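Local coordinates for amidohydrolase (Xanthomonas campestris pv. campestris, PDB 4DZH), which is a zinc-binding amidohydrolase of the ATZ/TRZ family that probably deaminates adenosine-type nucleosides such as 5'-methylthioadenosine, at residues H81-L86 with V136-F141; P224-T229 with I262-T267; P288-K293 with C318-D323; L311-D316 with L324-E329; E329-A334 with L401-G406. All coordinates share one frame; numbering follows the deposited sequence.

Interaction 1 of 5, residues H81-L86 with V136-F141; sequences HNPMTL and VNENYF. With ZN (zinc ion), chain E.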
# COMPACT_ATOMS: atom_id res chain seq x y z
N HIS A 81 12.72 5.80 12.43
CA HIS A 81 12.80 5.96 13.88
C HIS A 81 12.43 4.58 14.40
O HIS A 81 11.32 4.37 14.89
CB HIS A 81 11.81 7.01 14.41
CG HIS A 81 11.91 8.36 13.74
ND1 HIS A 81 13.03 9.16 13.85
CD2 HIS A 81 11.03 9.04 12.98
CE1 HIS A 81 12.84 10.28 13.18
NE2 HIS A 81 11.65 10.22 12.61
N ASN A 82 13.35 3.64 14.25
CA ASN A 82 12.92 2.23 14.34
C ASN A 82 12.42 1.69 15.71
O ASN A 82 11.55 0.80 15.72
CB ASN A 82 13.96 1.31 13.63
CG ASN A 82 13.63 1.09 12.15
OD1 ASN A 82 12.49 1.36 11.67
ND2 ASN A 82 14.61 0.56 11.41
N PRO A 83 12.90 2.23 16.83
CA PRO A 83 12.32 1.79 18.10
C PRO A 83 10.81 2.05 18.18
O PRO A 83 10.12 1.43 18.98
CB PRO A 83 13.06 2.63 19.15
CG PRO A 83 14.42 2.83 18.52
CD PRO A 83 14.09 3.08 17.04
N MET A 84 10.29 2.97 17.36
CA MET A 84 8.86 3.22 17.35
C MET A 84 8.03 2.06 16.76
O MET A 84 6.80 2.14 16.76
CB MET A 84 8.54 4.58 16.70
CG MET A 84 9.39 5.70 17.28
SD MET A 84 9.00 7.36 16.69
CE MET A 84 7.49 7.71 17.56
N THR A 85 8.65 0.97 16.30
CA THR A 85 7.87 -0.22 15.98
C THR A 85 7.10 -0.64 17.23
O THR A 85 5.98 -1.11 17.14
CB THR A 85 8.71 -1.44 15.62
OG1 THR A 85 9.69 -1.62 16.65
CG2 THR A 85 9.37 -1.27 14.31
N LEU A 86 7.69 -0.44 18.41
CA LEU A 86 6.98 -0.74 19.67
C LEU A 86 5.78 0.19 19.94
O LEU A 86 4.95 -0.11 20.80
CB LEU A 86 7.97 -0.75 20.86
CG LEU A 86 9.00 -1.89 20.75
CD1 LEU A 86 9.99 -1.73 21.89
CD2 LEU A 86 8.36 -3.27 20.78
N VAL A 136 19.23 1.18 6.49
CA VAL A 136 18.41 2.26 7.01
C VAL A 136 19.24 3.48 7.26
O VAL A 136 20.48 3.38 7.38
CB VAL A 136 17.75 1.92 8.37
CG1 VAL A 136 16.69 0.92 8.16
CG2 VAL A 136 18.79 1.42 9.41
N ASN A 137 18.53 4.61 7.29
CA ASN A 137 19.08 5.88 7.74
C ASN A 137 18.33 6.16 9.04
O ASN A 137 17.22 6.74 9.02
CB ASN A 137 18.75 6.96 6.73
CG ASN A 137 19.42 8.28 7.04
OD1 ASN A 137 20.41 8.35 7.77
ND2 ASN A 137 18.92 9.32 6.42
N GLU A 138 18.95 5.74 10.15
CA GLU A 138 18.31 5.73 11.46
C GLU A 138 18.43 7.07 12.18
O GLU A 138 19.45 7.76 12.12
CB GLU A 138 19.01 4.66 12.34
CG GLU A 138 18.28 4.39 13.65
CD GLU A 138 16.82 3.93 13.47
OE1 GLU A 138 16.49 3.03 12.62
OE2 GLU A 138 16.00 4.43 14.24
N ASN A 139 17.35 7.44 12.90
CA ASN A 139 17.35 8.73 13.58
C ASN A 139 16.66 8.56 14.93
O ASN A 139 15.44 8.66 15.03
CB ASN A 139 16.58 9.70 12.65
CG ASN A 139 16.58 11.13 13.12
OD1 ASN A 139 16.76 11.42 14.28
ND2 ASN A 139 16.33 12.06 12.18
N TYR A 140 17.42 8.21 15.98
CA TYR A 140 16.81 7.99 17.29
C TYR A 140 17.81 8.16 18.44
O TYR A 140 19.05 8.16 18.24
CB TYR A 140 16.12 6.62 17.42
CG TYR A 140 14.87 6.67 18.32
CD1 TYR A 140 13.70 7.33 17.90
CD2 TYR A 140 14.88 6.08 19.59
CE1 TYR A 140 12.60 7.37 18.70
CE2 TYR A 140 13.77 6.13 20.40
CZ TYR A 140 12.63 6.77 19.95
OH TYR A 140 11.50 6.81 20.75
N PHE A 141 17.24 8.33 19.65
CA PHE A 141 18.01 8.39 20.88
C PHE A 141 18.69 7.05 21.08
O PHE A 141 18.26 6.04 20.55
CB PHE A 141 17.07 8.70 22.05
CG PHE A 141 16.31 10.01 21.88
CD1 PHE A 141 16.93 11.21 22.16
CD2 PHE A 141 15.00 10.00 21.46
CE1 PHE A 141 16.27 12.42 22.01
CE2 PHE A 141 14.31 11.20 21.31
CZ PHE A 141 14.96 12.41 21.58
ZN ZN E . 11.10 11.44 11.16
O HOH W 1 9.45 12.58 10.87
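His81 meets the end of strand 133-139 with one ring nitrogen and a zinc ion with the other. Its NE2 binds the metal at 2.0 Å, while ND1 gives a nearly straight hydrogen bond (170°) to Asn139 O at 2.7 Å. That oxygen sits almost in the plane of the imidazole, so metal and carbonyl together fix the rotation of the ring, and the bond would probably make NE2 a better donor to the metal. One residue on, the backbone turns into a 3-10 segment held by Glu138: its OE2 accepts from Asn82 N at 2.8 Å through the syn lone pair. The glutamate chain runs anti to its own N (chi1 -171°) and then bends at chi2, which carries the carboxylate across to the loop; OE1 is taken by Thr80 and Tyr150. Farther out, Pro83 lies over one face of the Tyr140 ring, a CH-pi contact with CB 4.2 Å from the centroid, and Met84 SD adds an oblique Met-aromatic contact. Tyr140 OH is held in turn by Glu108. With His79 two residues before it in sequence, His81 completes the HxH metal motif at the C-terminal end of the first barrel strand in amidohydrolases.

Interaction 2 of 5, residues P224-T229 with I262-T267; sequences PVHLHT and IAVHMT. With ZN (zinc ion), chain E.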
# COMPACT_ATOMS: atom_id res chain seq x y z
N PRO A 224 27.56 12.93 7.30
CA PRO A 224 26.36 13.58 6.75
C PRO A 224 25.53 14.26 7.85
O PRO A 224 25.79 14.01 9.04
CB PRO A 224 25.58 12.40 6.15
CG PRO A 224 26.60 11.34 5.93
CD PRO A 224 27.55 11.48 7.06
N VAL A 225 24.58 15.11 7.45
CA VAL A 225 23.67 15.79 8.37
C VAL A 225 22.23 15.39 8.02
O VAL A 225 21.76 15.70 6.96
CB VAL A 225 23.85 17.34 8.26
CG1 VAL A 225 22.88 18.06 9.16
CG2 VAL A 225 25.30 17.71 8.60
N HIS A 226 21.54 14.69 8.93
CA HIS A 226 20.20 14.11 8.67
C HIS A 226 19.14 14.95 9.38
O HIS A 226 19.06 14.91 10.61
CB HIS A 226 20.23 12.70 9.27
CG HIS A 226 18.97 11.89 9.10
ND1 HIS A 226 18.88 10.58 9.54
CD2 HIS A 226 17.76 12.19 8.57
CE1 HIS A 226 17.68 10.11 9.27
NE2 HIS A 226 16.97 11.06 8.69
N LEU A 227 18.32 15.70 8.63
CA LEU A 227 17.48 16.75 9.22
C LEU A 227 16.05 16.75 8.69
O LEU A 227 15.82 16.93 7.49
CB LEU A 227 18.11 18.10 8.94
CG LEU A 227 17.36 19.37 9.33
CD1 LEU A 227 17.32 19.46 10.83
CD2 LEU A 227 18.09 20.62 8.75
N HIS A 228 15.07 16.60 9.59
CA HIS A 228 13.68 16.91 9.20
C HIS A 228 13.58 18.35 8.73
O HIS A 228 13.84 19.27 9.53
CB HIS A 228 12.70 16.72 10.36
CG HIS A 228 12.65 15.34 10.93
ND1 HIS A 228 13.11 15.08 12.21
CD2 HIS A 228 12.10 14.18 10.48
CE1 HIS A 228 12.88 13.81 12.50
NE2 HIS A 228 12.27 13.24 11.47
N THR A 229 13.16 18.58 7.48
CA THR A 229 13.19 19.94 6.91
C THR A 229 11.91 20.29 6.15
O THR A 229 11.53 19.59 5.20
CB THR A 229 14.38 20.06 5.94
OG1 THR A 229 15.59 19.64 6.57
CG2 THR A 229 14.57 21.53 5.45
N ILE A 262 20.99 15.66 4.23
CA ILE A 262 19.88 14.78 3.90
C ILE A 262 18.61 15.43 4.44
O ILE A 262 18.39 15.43 5.67
CB ILE A 262 20.07 13.39 4.57
CG1 ILE A 262 21.48 12.83 4.30
CG2 ILE A 262 18.96 12.44 4.11
CD1 ILE A 262 21.83 11.58 5.17
N ALA A 263 17.79 16.01 3.56
CA ALA A 263 16.64 16.79 3.99
C ALA A 263 15.39 15.94 3.92
O ALA A 263 14.95 15.54 2.84
CB ALA A 263 16.48 18.01 3.06
N VAL A 264 14.80 15.69 5.07
CA VAL A 264 13.66 14.76 5.13
C VAL A 264 12.31 15.47 5.08
O VAL A 264 12.11 16.52 5.71
CB VAL A 264 13.78 13.91 6.39
CG1 VAL A 264 12.67 12.83 6.41
CG2 VAL A 264 15.17 13.25 6.43
N HIS A 265 11.41 14.93 4.27
CA HIS A 265 10.00 15.37 4.15
C HIS A 265 9.81 16.39 3.06
O HIS A 265 9.29 16.10 2.00
CB HIS A 265 9.34 15.77 5.48
CG HIS A 265 9.27 14.65 6.49
ND1 HIS A 265 8.62 13.45 6.24
CD2 HIS A 265 9.75 14.56 7.76
CE1 HIS A 265 8.71 12.67 7.31
NE2 HIS A 265 9.41 13.31 8.24
N MET A 266 10.24 17.60 3.36
CA MET A 266 10.32 18.64 2.34
C MET A 266 8.99 18.79 1.59
O MET A 266 8.98 18.80 0.34
CB MET A 266 11.52 18.33 1.41
CG MET A 266 12.90 18.39 2.09
SD MET A 266 13.43 20.12 2.30
CE MET A 266 14.49 20.28 0.84
N THR A 267 7.87 18.88 2.33
CA THR A 267 6.52 19.03 1.74
C THR A 267 6.20 20.46 1.34
O THR A 267 5.43 20.70 0.40
CB THR A 267 5.39 18.59 2.68
OG1 THR A 267 5.37 19.40 3.84
CG2 THR A 267 5.54 17.09 3.10
ZN ZN E . 11.10 11.44 11.16
O HOH W 1 9.45 12.58 10.87
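Strands 225-229 and 262-265 run parallel with a 34° twist between their short axes, joined by backbone hydrogen bonds such as Val264 N to Leu227 O (2.9 Å) and Thr229 N to Val264 O (2.9 Å). Beyond the regular pairing, Met266 N still reaches Thr229 O, though by a bent bond. Leu227 O is gripped twice, because Thr229 OG1 also donates to it, coming from the opposite face of the carbonyl plane to Val264 N. The hydroxyl lies beside its own backbone N (chi1 -52°), which turns it back toward Leu227 O and leaves CG2 to touch Met266 SD at 3.6 Å.

On the face bearing His226, His228, Ile262 and Val264, the two Val264 methyls each meet a histidine. CG2 meets the rim of the His226 ring at 3.5 Å from CD2, and CG1 sits over the centre of one face of the His265 ring. His228 and His265 point the same way with their rings almost coplanar (planes 8° apart), meeting rim to rim. His228 NE2 binds zinc at 2.2 Å, whereas His265 NE2 is 2.7 Å from the water bound to that metal; the water lies at the edge of the His265 ring, in its plane. Second-shell partners help to set the His228 and His226 rings: His201 O receives His228 ND1, and His226 NE2 pairs with His79 ND1. Metal ligands and water-binding groups at the C-terminal ends of neighbouring parallel strands are the hallmark of the amidohydrolase TIM barrel, whose active site opens there.

Interaction 3 of 5, residues P288-K293 with C318-D323; sequences PESNLK and CASNND. With MG (magnesium ion), chain B.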
# COMPACT_ATOMS: atom_id res chain seq x y z
N PRO A 288 6.10 9.57 1.81
CA PRO A 288 4.73 9.95 1.44
C PRO A 288 3.65 9.46 2.41
O PRO A 288 2.67 10.15 2.67
CB PRO A 288 4.55 9.30 0.06
CG PRO A 288 5.65 8.21 -0.04
CD PRO A 288 6.80 8.78 0.76
N GLU A 289 3.76 8.21 2.90
CA GLU A 289 2.66 7.71 3.71
C GLU A 289 2.54 8.48 5.03
O GLU A 289 1.38 8.77 5.46
CB GLU A 289 2.73 6.17 3.92
CG GLU A 289 2.63 5.40 2.57
CD GLU A 289 2.63 3.89 2.67
OE1 GLU A 289 2.60 3.35 3.82
OE2 GLU A 289 2.61 3.27 1.58
N SER A 290 3.67 8.77 5.67
CA SER A 290 3.67 9.56 6.89
C SER A 290 3.11 10.96 6.59
O SER A 290 2.29 11.47 7.37
CB SER A 290 5.07 9.66 7.46
OG SER A 290 5.11 10.60 8.54
N ASN A 291 3.57 11.55 5.48
CA ASN A 291 3.12 12.91 5.12
C ASN A 291 1.58 12.93 4.92
O ASN A 291 0.87 13.88 5.33
CB ASN A 291 3.76 13.40 3.81
CG ASN A 291 5.27 13.63 3.87
OD1 ASN A 291 5.90 13.74 2.82
ND2 ASN A 291 5.87 13.70 5.08
N LEU A 292 1.04 11.91 4.25
CA LEU A 292 -0.38 11.91 4.01
C LEU A 292 -1.11 11.70 5.32
O LEU A 292 -2.08 12.40 5.63
CB LEU A 292 -0.76 10.83 2.98
CG LEU A 292 -0.22 10.98 1.56
CD1 LEU A 292 -0.70 9.73 0.77
CD2 LEU A 292 -0.84 12.22 0.94
N LYS A 293 -0.65 10.72 6.13
CA LYS A 293 -1.36 10.34 7.34
C LYS A 293 -1.36 11.48 8.36
O LYS A 293 -2.37 11.64 9.05
CB LYS A 293 -0.69 9.09 7.94
CG LYS A 293 -1.42 8.45 9.09
CD LYS A 293 -0.76 7.07 9.43
CE LYS A 293 -1.59 6.22 10.40
NZ LYS A 293 -1.54 6.72 11.81
N CYS A 318 6.63 3.81 12.95
CA CYS A 318 5.42 3.01 12.95
C CYS A 318 4.27 3.60 13.75
O CYS A 318 3.23 2.97 13.81
CB CYS A 318 5.69 1.56 13.40
SG CYS A 318 6.70 0.65 12.20
N ALA A 319 4.43 4.79 14.31
CA ALA A 319 3.27 5.47 14.88
C ALA A 319 2.68 6.43 13.85
O ALA A 319 1.64 7.06 14.12
CB ALA A 319 3.64 6.23 16.17
N SER A 320 3.33 6.58 12.71
CA SER A 320 2.74 7.38 11.61
C SER A 320 3.01 6.76 10.23
O SER A 320 3.59 7.40 9.34
CB SER A 320 3.21 8.83 11.66
OG SER A 320 4.56 8.98 11.28
N ASN A 321 2.62 5.50 10.11
CA ASN A 321 2.70 4.84 8.81
C ASN A 321 1.61 3.81 8.56
O ASN A 321 0.83 3.98 7.63
CB ASN A 321 4.14 4.33 8.50
CG ASN A 321 4.28 3.89 7.05
OD1 ASN A 321 3.57 2.97 6.59
ND2 ASN A 321 5.18 4.52 6.33
N ASN A 322 1.51 2.69 9.31
CA ASN A 322 2.24 2.35 10.54
C ASN A 322 3.13 1.13 10.32
O ASN A 322 3.40 0.36 11.28
CB ASN A 322 1.19 2.01 11.59
CG ASN A 322 0.51 3.24 12.11
OD1 ASN A 322 0.99 4.36 11.90
ND2 ASN A 322 -0.62 3.05 12.76
N ASP A 323 3.56 0.90 9.08
CA ASP A 323 4.48 -0.23 8.82
C ASP A 323 5.82 0.26 8.27
O ASP A 323 6.05 1.46 8.07
CB ASP A 323 3.86 -1.29 7.94
CG ASP A 323 3.33 -0.74 6.62
OD1 ASP A 323 3.87 0.28 6.15
OD2 ASP A 323 2.44 -1.38 6.02
MG MG B . 3.12 1.84 5.04
O HOH W 2 -0.22 8.88 12.91
O HOH W 3 1.18 1.83 6.01
O HOH W 4 2.30 0.29 3.81
O HOH W 5 4.95 1.89 4.11
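Metal coordination joins Glu289 to Asn321 and Asp323. Glu289 OE1 and Asn321 OD1 each bind the magnesium ion at 2.0 Å, and Asp323 OD1 binds at 2.1 Å; three waters complete six ligands. Glu289 reaches toward the loop with its chain extended beyond CG, and its carboxylate and the Asn321 amide planes stand 46° apart. The metal brings their oxygens to 3.0 Å, a spacing that would be unfavourable without it. OE2 is hydrogen-bonded to Thr332 OG1 and Ser328 OG, while Asn321 ND2 goes to Thr315 O and Glu329, which fix the amide so that OD1 faces the ion.

Hydrogen bonds shape the loop itself, which follows strand 310-313 of the barrel. Asn321 OD1 accepts from Asp323 N at 3.2 Å, an Asx turn in which the donor lies above the carbonyl plane; a cis peptide precedes Asn322. Water 4, a magnesium ligand, also donates to Asp323 OD2.

Charged and polar contacts occur at Lys293, whose NZ makes a weak bond to Asn322 OD1 (3.5 Å). A water bridges it more firmly to Ala319 O. Its stronger partner is Asp92, by a salt bridge, and Tyr403 of the second subunit makes a cation-pi contact. Ser320 O, buried without a hydrogen-bond donor, receives a CA-H...O contact from Ser290 CA (3.3 Å).

Interaction 4 of 5, residues L311-D316 with L324-E329; sequences LAIGTD and LDMFSE. With ZN (zinc ion), chain E; ZN (zinc ion), chain F.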
# COMPACT_ATOMS: atom_id res chain seq x y z
N LEU A 311 16.92 11.87 -5.01
CA LEU A 311 15.69 11.57 -4.26
C LEU A 311 15.75 10.15 -3.69
O LEU A 311 16.06 9.19 -4.40
CB LEU A 311 14.45 11.70 -5.14
CG LEU A 311 13.04 11.66 -4.52
CD1 LEU A 311 12.79 12.88 -3.65
CD2 LEU A 311 11.97 11.52 -5.54
N ALA A 312 15.47 10.05 -2.39
CA ALA A 312 15.34 8.75 -1.71
C ALA A 312 13.96 8.61 -1.09
O ALA A 312 13.15 9.55 -1.06
CB ALA A 312 16.42 8.66 -0.64
N ILE A 313 13.67 7.40 -0.58
CA ILE A 313 12.36 7.09 -0.04
C ILE A 313 12.57 6.49 1.36
O ILE A 313 13.50 5.72 1.58
CB ILE A 313 11.62 6.09 -0.97
CG1 ILE A 313 11.30 6.76 -2.30
CG2 ILE A 313 10.30 5.57 -0.31
CD1 ILE A 313 10.73 5.84 -3.37
N GLY A 314 11.73 6.93 2.29
CA GLY A 314 11.77 6.41 3.65
C GLY A 314 10.35 6.23 4.19
O GLY A 314 9.36 6.77 3.66
N THR A 315 10.21 5.50 5.29
CA THR A 315 8.90 5.18 5.84
C THR A 315 8.51 6.08 7.04
O THR A 315 7.32 6.15 7.38
CB THR A 315 8.77 3.68 6.29
OG1 THR A 315 9.80 3.39 7.26
CG2 THR A 315 8.89 2.70 5.08
N ASP A 316 9.50 6.70 7.71
CA ASP A 316 9.30 7.34 9.01
C ASP A 316 8.97 6.23 10.00
O ASP A 316 9.24 5.04 9.71
CB ASP A 316 8.20 8.44 8.93
CG ASP A 316 8.43 9.63 9.89
OD1 ASP A 316 9.49 9.84 10.52
OD2 ASP A 316 7.46 10.43 9.89
N LEU A 324 6.75 -0.69 8.09
CA LEU A 324 8.08 -0.38 7.51
C LEU A 324 8.14 -0.97 6.11
O LEU A 324 9.18 -1.48 5.67
CB LEU A 324 9.21 -1.00 8.34
CG LEU A 324 9.26 -0.43 9.75
CD1 LEU A 324 10.33 -1.19 10.60
CD2 LEU A 324 9.48 1.14 9.84
N ASP A 325 7.02 -0.94 5.40
CA ASP A 325 6.89 -1.65 4.14
C ASP A 325 7.37 -0.75 3.02
O ASP A 325 6.63 0.18 2.60
CB ASP A 325 5.40 -2.01 3.93
CG ASP A 325 5.12 -2.76 2.61
OD1 ASP A 325 6.03 -2.79 1.74
OD2 ASP A 325 4.00 -3.29 2.45
N MET A 326 8.59 -0.97 2.54
CA MET A 326 9.10 -0.14 1.44
C MET A 326 8.46 -0.46 0.12
O MET A 326 8.46 0.39 -0.79
CB MET A 326 10.63 -0.24 1.34
CG MET A 326 11.34 0.54 2.42
SD MET A 326 11.31 2.33 2.13
CE MET A 326 12.31 2.45 0.62
N PHE A 327 7.92 -1.69 -0.09
CA PHE A 327 7.21 -1.95 -1.35
C PHE A 327 6.00 -1.03 -1.44
O PHE A 327 5.75 -0.42 -2.48
CB PHE A 327 6.77 -3.42 -1.45
CG PHE A 327 7.86 -4.35 -1.91
CD1 PHE A 327 8.88 -4.73 -1.05
CD2 PHE A 327 7.83 -4.86 -3.20
CE1 PHE A 327 9.90 -5.57 -1.48
CE2 PHE A 327 8.85 -5.72 -3.64
CZ PHE A 327 9.86 -6.07 -2.79
N SER A 328 5.26 -0.92 -0.35
CA SER A 328 4.15 0.01 -0.27
C SER A 328 4.57 1.45 -0.39
O SER A 328 3.94 2.21 -1.11
CB SER A 328 3.38 -0.17 1.02
OG SER A 328 2.24 0.71 1.07
N GLU A 329 5.61 1.83 0.36
CA GLU A 329 6.08 3.21 0.32
C GLU A 329 6.43 3.63 -1.13
O GLU A 329 6.10 4.78 -1.57
CB GLU A 329 7.30 3.37 1.23
CG GLU A 329 7.41 4.83 1.66
CD GLU A 329 6.42 5.22 2.70
OE1 GLU A 329 6.09 6.44 2.77
OE2 GLU A 329 5.97 4.36 3.49
ZN ZN E . 11.10 11.44 11.16
ZN ZN F . 7.87 11.71 11.31
O HOH W 6 6.27 7.62 5.11
O HOH W 1 9.45 12.58 10.87
O HOH W 7 6.58 13.41 11.35
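The loop leaving barrel strand 310-313 carries Asp316, the aspartate of the zinc site, and the start of helix 326-341 packs against that loop. Asp316 OD1 binds one zinc ion at 2.4 Å and binds a second, longer, at 2.6 Å, to which OD2 binds more closely, at 2.0 Å; the same carboxylate thus bridges the pair. Ser290 OG is hydrogen-bonded to OD2 and helps to position it.

Thr315, just before the metal ligand, has the largest buried surface here. Its OG1 stands between its own N and carbonyl carbon (chi1 58°), from where it donates to Asp316 O in the carbonyl plane, on a lone pair; Asn77 is a further partner. Leu324 CD2 lies 3.4 Å from Thr315 OG1, the two side chains crossing at about a right angle. The methyl CG2 lies the other way, between Met326 SD (3.8 Å) and Glu329 OE2. Bends at chi2 and chi3 bring Met326 CE against Ile313 CG2, which also slides past Glu329 CG at 3.6 Å.

No direct hydrogen bond crosses between the two segments. Instead a water donates to Glu329 OE1 at 2.6 Å and, weakly, to Thr315 O. OE1 also accepts from Glu289 N, and OE2 from Asn321 ND2. Asp325 N-caps the helix, its OD1 accepting from Ser328 N. Around this layer, strand 69-80 flanks Met326 through Leu75 and Asn77, and helix 349-363 packs against Ile313 through Thr352 and Ala355.

Interaction 5 of 5, residues E329-A334 with L401-G406; sequences ENRTAA and LIYAAG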
# COMPACT_ATOMS: atom_id res chain seq x y z
N GLU A 329 5.61 1.83 0.36
CA GLU A 329 6.08 3.21 0.32
C GLU A 329 6.43 3.63 -1.13
O GLU A 329 6.10 4.78 -1.57
CB GLU A 329 7.30 3.37 1.23
CG GLU A 329 7.41 4.83 1.66
CD GLU A 329 6.42 5.22 2.70
OE1 GLU A 329 6.09 6.44 2.77
OE2 GLU A 329 5.97 4.36 3.49
N ASN A 330 7.07 2.72 -1.87
CA ASN A 330 7.46 2.99 -3.25
C ASN A 330 6.24 3.19 -4.10
O ASN A 330 6.17 4.13 -4.90
CB ASN A 330 8.25 1.83 -3.86
CG ASN A 330 9.63 1.63 -3.23
OD1 ASN A 330 10.18 2.51 -2.56
ND2 ASN A 330 10.22 0.46 -3.49
N ARG A 331 5.25 2.28 -3.98
CA ARG A 331 4.01 2.43 -4.74
C ARG A 331 3.31 3.76 -4.41
O ARG A 331 2.87 4.47 -5.32
CB ARG A 331 3.06 1.27 -4.49
CG ARG A 331 1.76 1.42 -5.28
CD ARG A 331 0.48 1.43 -4.40
NE ARG A 331 0.50 0.18 -3.63
CZ ARG A 331 0.71 0.12 -2.31
NH1 ARG A 331 0.82 -1.07 -1.73
NH2 ARG A 331 0.83 1.22 -1.55
N THR A 332 3.24 4.10 -3.12
CA THR A 332 2.58 5.36 -2.73
C THR A 332 3.33 6.55 -3.34
O THR A 332 2.69 7.49 -3.88
CB THR A 332 2.53 5.46 -1.22
OG1 THR A 332 1.78 4.33 -0.69
CG2 THR A 332 1.79 6.72 -0.82
N ALA A 333 4.66 6.51 -3.27
CA ALA A 333 5.51 7.58 -3.85
C ALA A 333 5.19 7.69 -5.34
O ALA A 333 4.99 8.79 -5.87
CB ALA A 333 7.00 7.32 -3.64
N ALA A 334 5.16 6.56 -6.02
CA ALA A 334 5.01 6.62 -7.46
C ALA A 334 3.64 7.14 -7.86
O ALA A 334 3.55 7.91 -8.85
CB ALA A 334 5.25 5.23 -8.08
N LEU A 401 7.19 -4.79 -9.86
CA LEU A 401 7.83 -4.60 -8.56
C LEU A 401 7.26 -3.38 -7.85
O LEU A 401 7.13 -3.36 -6.61
CB LEU A 401 9.33 -4.38 -8.76
CG LEU A 401 10.01 -5.71 -9.09
CD1 LEU A 401 11.48 -5.41 -9.52
CD2 LEU A 401 10.02 -6.66 -7.94
N ILE A 402 6.89 -2.37 -8.62
CA ILE A 402 6.39 -1.13 -8.01
C ILE A 402 4.87 -1.13 -7.79
O ILE A 402 4.41 -0.69 -6.72
CB ILE A 402 6.81 0.06 -8.87
CG1 ILE A 402 8.36 0.20 -8.90
CG2 ILE A 402 6.21 1.36 -8.34
CD1 ILE A 402 8.93 0.59 -7.55
N TYR A 403 4.09 -1.62 -8.75
CA TYR A 403 2.65 -1.43 -8.69
C TYR A 403 1.87 -2.67 -8.31
O TYR A 403 0.62 -2.59 -8.17
CB TYR A 403 2.12 -0.91 -10.01
CG TYR A 403 2.72 0.44 -10.46
CD1 TYR A 403 2.60 1.58 -9.66
CD2 TYR A 403 3.42 0.54 -11.66
CE1 TYR A 403 3.15 2.80 -10.05
CE2 TYR A 403 3.98 1.77 -12.06
CZ TYR A 403 3.84 2.89 -11.25
OH TYR A 403 4.36 4.11 -11.62
N ALA A 404 2.52 -3.81 -8.17
CA ALA A 404 1.76 -5.03 -7.82
C ALA A 404 2.39 -5.93 -6.74
O ALA A 404 1.65 -6.57 -5.95
CB ALA A 404 1.47 -5.88 -9.08
N ALA A 405 3.72 -6.04 -6.69
CA ALA A 405 4.36 -6.91 -5.73
C ALA A 405 4.11 -6.43 -4.33
O ALA A 405 4.23 -5.22 -4.03
CB ALA A 405 5.86 -6.95 -6.00
N GLY A 406 3.79 -7.36 -3.44
CA GLY A 406 3.75 -7.07 -2.03
C GLY A 406 5.02 -7.51 -1.32
O GLY A 406 5.75 -8.38 -1.79
O HOH W 8 7.60 -1.39 -4.58
O HOH W 9 -1.34 -1.02 -6.17
O HOH W 10 0.92 -2.42 -4.81
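Ile402, Arg331 and Tyr403 have the most surface buried where helix 326-341 meets the end of helix 397-403. Ile402 spreads its two branches along the neighbouring helix: CD1 reaches Asn330 CB at 4.0 Å, and CG2 reaches Ala334 CB at the same distance, one turn farther on. CG1 stands beside the backbone N (chi1 -64°) and CG2 anti to it, which is how the two contacts are separated. CG2 also lies over one face of the Tyr403 ring, near its rim.

Arg331 meets Ile402 by its stem. Its CB is 3.3 Å from Ile402 O, and CG lies near the plane of the Tyr403 ring, at its edge. Bends at chi2 and chi3 then turn the guanidinium away, to where NH2 bonds Ser328 OG. NH2 also lies close to Arg331 NH2 of the second subunit, a like-charged pair. NE donates at 2.9 Å to a water that also lies within weak bonding range of Tyr403 O, so the polar link between the helices runs through solvent.

Tyr403 meets Ala334 obliquely, with CE1 and Ala334 CB 3.8 Å apart. Its hydroxyl pairs with Lys338 and with Asp93 of the second subunit, and Lys293 of that subunit makes a cation-pi contact with the ring. Direct contact between the segments is largely apolar, with no hydrogen bond, and is made by small and branched side chains: helix-to-helix packing on the outside of the barrel, at the dimer interface.

How the interactions relate
Interactions 1, 2 and 4 converge on one zinc ion: His81, His228 and Asp316 each supply a ligand, with His81 NE2 and His228 NE2 only 3.3 Å apart, and one metal-bound water is common to all three. Interaction 3 stands behind this site. Ser290 OG lies 2.7 Å from Asp316 OD2, a probable hydrogen bond, while the magnesium ion of interaction 3 ties loop 318-323 to helix 288-293. Interactions 4 and 5 share Glu329 and helix 326-341, their centres about 9 Å apart; Glu289 OE2 of interaction 3 reaches Thr332 OG1 at 2.6 Å. Interaction 5 lies about 22 Å centre to centre from interaction 1, yet interactions 1, 3 and 5 all touch the second subunit.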